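Local coordinates for protein R.MvaI (Kocuria varians, PDB 2OA9) that cuts double-stranded DNA as a monomeric restriction endonuclease that recognises its target sequence asymmetrically and probably cuts with a metal-dependent PD-(D/E)XK nuclease core, at residues 14-17 with 18-22; 149-152 with 153-156. All blocks are in the same frame, centred on the assembly; numbering follows the deposited sequence.

Interaction 1: 14-17 with 18-22. With CD (cadmium ion), chain K.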
loop_
_atom_site.group_PDB
_atom_site.type_symbol
_atom_site.label_atom_id
_atom_site.label_comp_id
_atom_site.label_asym_id
_atom_site.label_seq_id
_atom_site.Cartn_x
_atom_site.Cartn_y
_atom_site.Cartn_z
ATOM N N ALA A 14 -11.722 -20.700 -5.703
ATOM C CA ALA A 14 -12.686 -20.206 -4.723
ATOM C C ALA A 14 -13.390 -18.948 -5.253
ATOM O O ALA A 14 -14.611 -18.842 -5.189
ATOM C CB ALA A 14 -12.004 -19.939 -3.394
ATOM N N ILE A 15 -12.622 -17.999 -5.765
ATOM C CA ILE A 15 -13.208 -16.762 -6.305
ATOM C C ILE A 15 -14.067 -17.060 -7.546
ATOM O O ILE A 15 -15.150 -16.515 -7.712
ATOM C CB ILE A 15 -12.106 -15.751 -6.593
ATOM C CG1 ILE A 15 -11.485 -15.252 -5.296
ATOM C CG2 ILE A 15 -12.616 -14.586 -7.417
ATOM C CD1 ILE A 15 -10.204 -14.469 -5.466
ATOM N N GLN A 16 -13.610 -17.955 -8.410
ATOM C CA GLN A 16 -14.356 -18.349 -9.569
ATOM C C GLN A 16 -15.701 -18.979 -9.178
ATOM O O GLN A 16 -16.706 -18.725 -9.832
ATOM C CB GLN A 16 -13.523 -19.323 -10.409
ATOM C CG GLN A 16 -14.214 -19.708 -11.709
ATOM C CD GLN A 16 -14.105 -18.635 -12.752
ATOM O OE1 GLN A 16 -13.015 -18.411 -13.293
ATOM N NE2 GLN A 16 -15.224 -17.953 -13.050
ATOM N N ASN A 17 -15.725 -19.774 -8.113
ATOM C CA ASN A 17 -16.945 -20.375 -7.639
ATOM C C ASN A 17 -17.900 -19.368 -7.055
ATOM O O ASN A 17 -19.101 -19.516 -7.222
ATOM C CB ASN A 17 -16.667 -21.438 -6.580
ATOM C CG ASN A 17 -16.031 -22.707 -7.158
ATOM O OD1 ASN A 17 -16.042 -22.938 -8.366
ATOM N ND2 ASN A 17 -15.484 -23.520 -6.297
ATOM N N VAL A 18 -17.387 -18.352 -6.365
ATOM C CA VAL A 18 -18.277 -17.313 -5.843
ATOM C C VAL A 18 -18.870 -16.525 -7.029
ATOM O O VAL A 18 -20.097 -16.304 -7.132
ATOM C CB VAL A 18 -17.526 -16.377 -4.856
ATOM C CG1 VAL A 18 -18.404 -15.149 -4.539
ATOM C CG2 VAL A 18 -17.145 -17.076 -3.621
ATOM N N VAL A 19 -18.033 -16.116 -7.976
ATOM C CA VAL A 19 -18.525 -15.318 -9.110
ATOM C C VAL A 19 -19.575 -16.098 -9.904
ATOM O O VAL A 19 -20.652 -15.576 -10.218
ATOM C CB VAL A 19 -17.361 -14.846 -10.011
ATOM C CG1 VAL A 19 -17.873 -14.287 -11.309
ATOM C CG2 VAL A 19 -16.556 -13.782 -9.326
ATOM N N ASP A 20 -19.294 -17.365 -10.179
ATOM C CA ASP A 20 -20.193 -18.183 -10.988
ATOM C C ASP A 20 -21.398 -18.707 -10.224
ATOM O O ASP A 20 -22.205 -19.469 -10.773
ATOM C CB ASP A 20 -19.432 -19.354 -11.593
ATOM C CG ASP A 20 -18.424 -18.924 -12.654
ATOM O OD1 ASP A 20 -18.379 -17.733 -13.024
ATOM O OD2 ASP A 20 -17.652 -19.745 -13.190
ATOM N N GLY A 21 -21.522 -18.321 -8.966
ATOM C CA GLY A 21 -22.587 -18.828 -8.132
ATOM C C GLY A 21 -23.888 -18.062 -8.244
ATOM O O GLY A 21 -24.816 -18.356 -7.495
ATOM N N GLY A 22 -23.969 -17.092 -9.145
ATOM C CA GLY A 22 -25.208 -16.352 -9.328
ATOM C C GLY A 22 -25.608 -15.535 -8.114
ATOM O O GLY A 22 -24.775 -14.966 -7.415
HETATM CD CD CD K . -18.388 -16.794 -15.055
#

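Interaction 2: 149-152 with 153-156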
loop_
_atom_site.group_PDB
_atom_site.type_symbol
_atom_site.label_atom_id
_atom_site.label_comp_id
_atom_site.label_asym_id
_atom_site.label_seq_id
_atom_site.Cartn_x
_atom_site.Cartn_y
_atom_site.Cartn_z
ATOM N N TYR A 149 18.604 7.078 1.335
ATOM C CA TYR A 149 18.067 6.184 0.307
ATOM C C TYR A 149 17.592 4.881 0.855
ATOM O O TYR A 149 17.953 4.493 1.959
ATOM C CB TYR A 149 19.071 5.945 -0.854
ATOM C CG TYR A 149 20.307 5.103 -0.545
ATOM C CD1 TYR A 149 20.220 3.734 -0.367
ATOM C CD2 TYR A 149 21.556 5.687 -0.526
ATOM C CE1 TYR A 149 21.357 2.964 -0.147
ATOM C CE2 TYR A 149 22.703 4.935 -0.300
ATOM C CZ TYR A 149 22.595 3.581 -0.107
ATOM O OH TYR A 149 23.760 2.896 0.162
ATOM N N TRP A 150 16.783 4.221 0.050
ATOM C CA TRP A 150 16.310 2.849 0.259
ATOM C C TRP A 150 16.894 2.028 -0.846
ATOM O O TRP A 150 16.729 2.371 -2.015
ATOM C CB TRP A 150 14.765 2.753 0.145
ATOM C CG TRP A 150 13.977 3.464 1.184
ATOM C CD1 TRP A 150 13.417 2.916 2.300
ATOM C CD2 TRP A 150 13.640 4.853 1.212
ATOM N NE1 TRP A 150 12.732 3.865 3.014
ATOM C CE2 TRP A 150 12.880 5.080 2.387
ATOM C CE3 TRP A 150 13.925 5.945 0.385
ATOM C CZ2 TRP A 150 12.411 6.345 2.725
ATOM C CZ3 TRP A 150 13.453 7.182 0.715
ATOM C CH2 TRP A 150 12.694 7.381 1.881
ATOM N N SER A 151 17.586 0.944 -0.543
ATOM C CA SER A 151 18.041 0.084 -1.619
ATOM C C SER A 151 16.912 -0.663 -2.302
ATOM O O SER A 151 15.892 -0.976 -1.670
ATOM C CB SER A 151 19.042 -0.955 -1.071
ATOM O OG SER A 151 18.421 -1.805 -0.123
ATOM N N PHE A 152 17.076 -0.985 -3.578
ATOM C CA PHE A 152 16.076 -1.795 -4.261
ATOM C C PHE A 152 15.901 -3.142 -3.545
ATOM O O PHE A 152 14.796 -3.639 -3.456
ATOM C CB PHE A 152 16.469 -2.094 -5.719
ATOM C CG PHE A 152 16.163 -0.992 -6.738
ATOM C CD1 PHE A 152 16.135 -1.289 -8.096
ATOM C CD2 PHE A 152 15.921 0.306 -6.352
ATOM C CE1 PHE A 152 15.879 -0.309 -9.037
ATOM C CE2 PHE A 152 15.694 1.286 -7.284
ATOM C CZ PHE A 152 15.654 0.991 -8.625
ATOM N N ASP A 153 16.987 -3.735 -3.048
ATOM C CA ASP A 153 16.880 -5.045 -2.399
ATOM C C ASP A 153 16.038 -4.983 -1.134
ATOM O O ASP A 153 15.278 -5.903 -0.854
ATOM C CB ASP A 153 18.284 -5.612 -2.095
ATOM C CG ASP A 153 18.987 -6.094 -3.351
ATOM O OD1 ASP A 153 20.181 -6.456 -3.274
ATOM O OD2 ASP A 153 18.416 -6.135 -4.466
ATOM N N SER A 154 16.148 -3.894 -0.384
ATOM C CA SER A 154 15.355 -3.728 0.820
ATOM C C SER A 154 13.879 -3.640 0.471
ATOM O O SER A 154 13.043 -4.183 1.180
ATOM C CB SER A 154 15.802 -2.525 1.645
ATOM O OG SER A 154 15.407 -1.267 1.105
ATOM N N LEU A 155 13.580 -2.924 -0.602
ATOM C CA LEU A 155 12.199 -2.732 -1.017
ATOM C C LEU A 155 11.641 -4.022 -1.553
ATOM O O LEU A 155 10.503 -4.361 -1.280
ATOM C CB LEU A 155 12.092 -1.609 -2.061
ATOM C CG LEU A 155 12.523 -0.238 -1.534
ATOM C CD1 LEU A 155 12.474 0.729 -2.699
ATOM C CD2 LEU A 155 11.712 0.257 -0.350
ATOM N N GLN A 156 12.456 -4.758 -2.299
ATOM C CA GLN A 156 12.084 -6.082 -2.774
ATOM C C GLN A 156 11.745 -7.037 -1.629
ATOM O O GLN A 156 10.738 -7.747 -1.691
ATOM C CB GLN A 156 13.213 -6.681 -3.592
ATOM C CG GLN A 156 12.854 -8.022 -4.191
ATOM C CD GLN A 156 13.185 -8.071 -5.660
ATOM O OE1 GLN A 156 12.350 -7.733 -6.485
ATOM N NE2 GLN A 156 14.424 -8.451 -5.990
#

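Interaction 1: 14-17 with 18-22
With CG of Gln16 trans to the main-chain N (chi1 -176°) and the chain then bent at chi2 (78°), the amide reaches forward, one turn on, toward Asp20, whose own CG stands beside its backbone N. The carboxylate crosses the amide, their planes 39° apart. NE2 of Gln16 makes a weak hydrogen bond to OD2 of Asp20 at 3.0 Å, and it is also hydrogen-bonded to the C-terminal carboxylate of Val249. The other carboxylate oxygen, OD1 of Asp20, binds the cadmium ion at 2.2 Å, a site that Val249 shares, so the amide touches two ligands of the same metal and probably helps to orient them. All this sits at the C-terminal end of helix 6-19, where a type I beta turn from Val19 to Gly22 leads out of the helix and Gly22 adopts positive phi. The i to i+4 bonds persist up to Asp20 N, which reaches Gln16 O at 2.9 Å, as Val19 N reaches Ile15 O at 2.9 Å; Gly21 N then turns to Val18 O. On the buried side, CG2 of Val18 packs against Ala14 O at 3.5 Å, with Phe38 and Tyr184 adjoining the valine.

Interaction 2: 149-152 with 153-156
Ser151 and Ser154 face each other across the first turn of helix 152-162. In Ser151, OG is lodged between its own backbone N and carbonyl carbon, and this torsion (chi1 63°) swings it forward over the start of the helix, where it accepts the N-H of Ser154 at 3.1 Å. The hydroxyl of Ser154 is directed back toward the strand, leaving OG 2.8 Å from Ser151 O; the same hydroxyl has a weak hydrogen bond with OG1 of Thr78, so where its proton points is not settled. Ser151 O accepts the N-H of Leu155 at 3.2 Å. One residue further on, Gln156 N binds Phe152 O at 2.8 Å.

The apolar side is carried by Leu155. Its CG stands beside the backbone N (chi1 -63°) and the chain then runs extended, which sets CD2 4.0 Å from Trp150 CB and 4.1 Å from Trp150 CD1, at an oblique approach to the indole. That indole is turned away from the helix, with NE1 bonded to Lys75 O and its ring edge-to-face with Phe232. Were Leu155 cut back to an alanine, Trp150 CB would probably lose its apolar neighbour and a gap would open toward Val132 and Leu198. The side chain of Phe152 meanwhile touches Val132 and Cys199. Ser151 is thus the N-cap residue, its hydroxyl accepting the N-H three residues on, as strand 143-151 passes into helix 152-162.

In the fold
From the N terminus, interaction 1 comes first, at the end of helix 6-19, and it is complete long before the chain reaches interaction 2, where strand 143-151 gives way to helix 152-162. Both are local, so neither closes a long loop, and they follow in series without nesting or crossing. One finishes a helix and the other starts one. Residues 14-22 join the first helix to helix 33-49 and to the mixed sheet containing strands 179-192 and 244-248; residues 149-156 join the three-stranded antiparallel sheet to helix 195-204 and strand 225-235. Their centres are 38 Å apart, on opposite sides of the chain's centre.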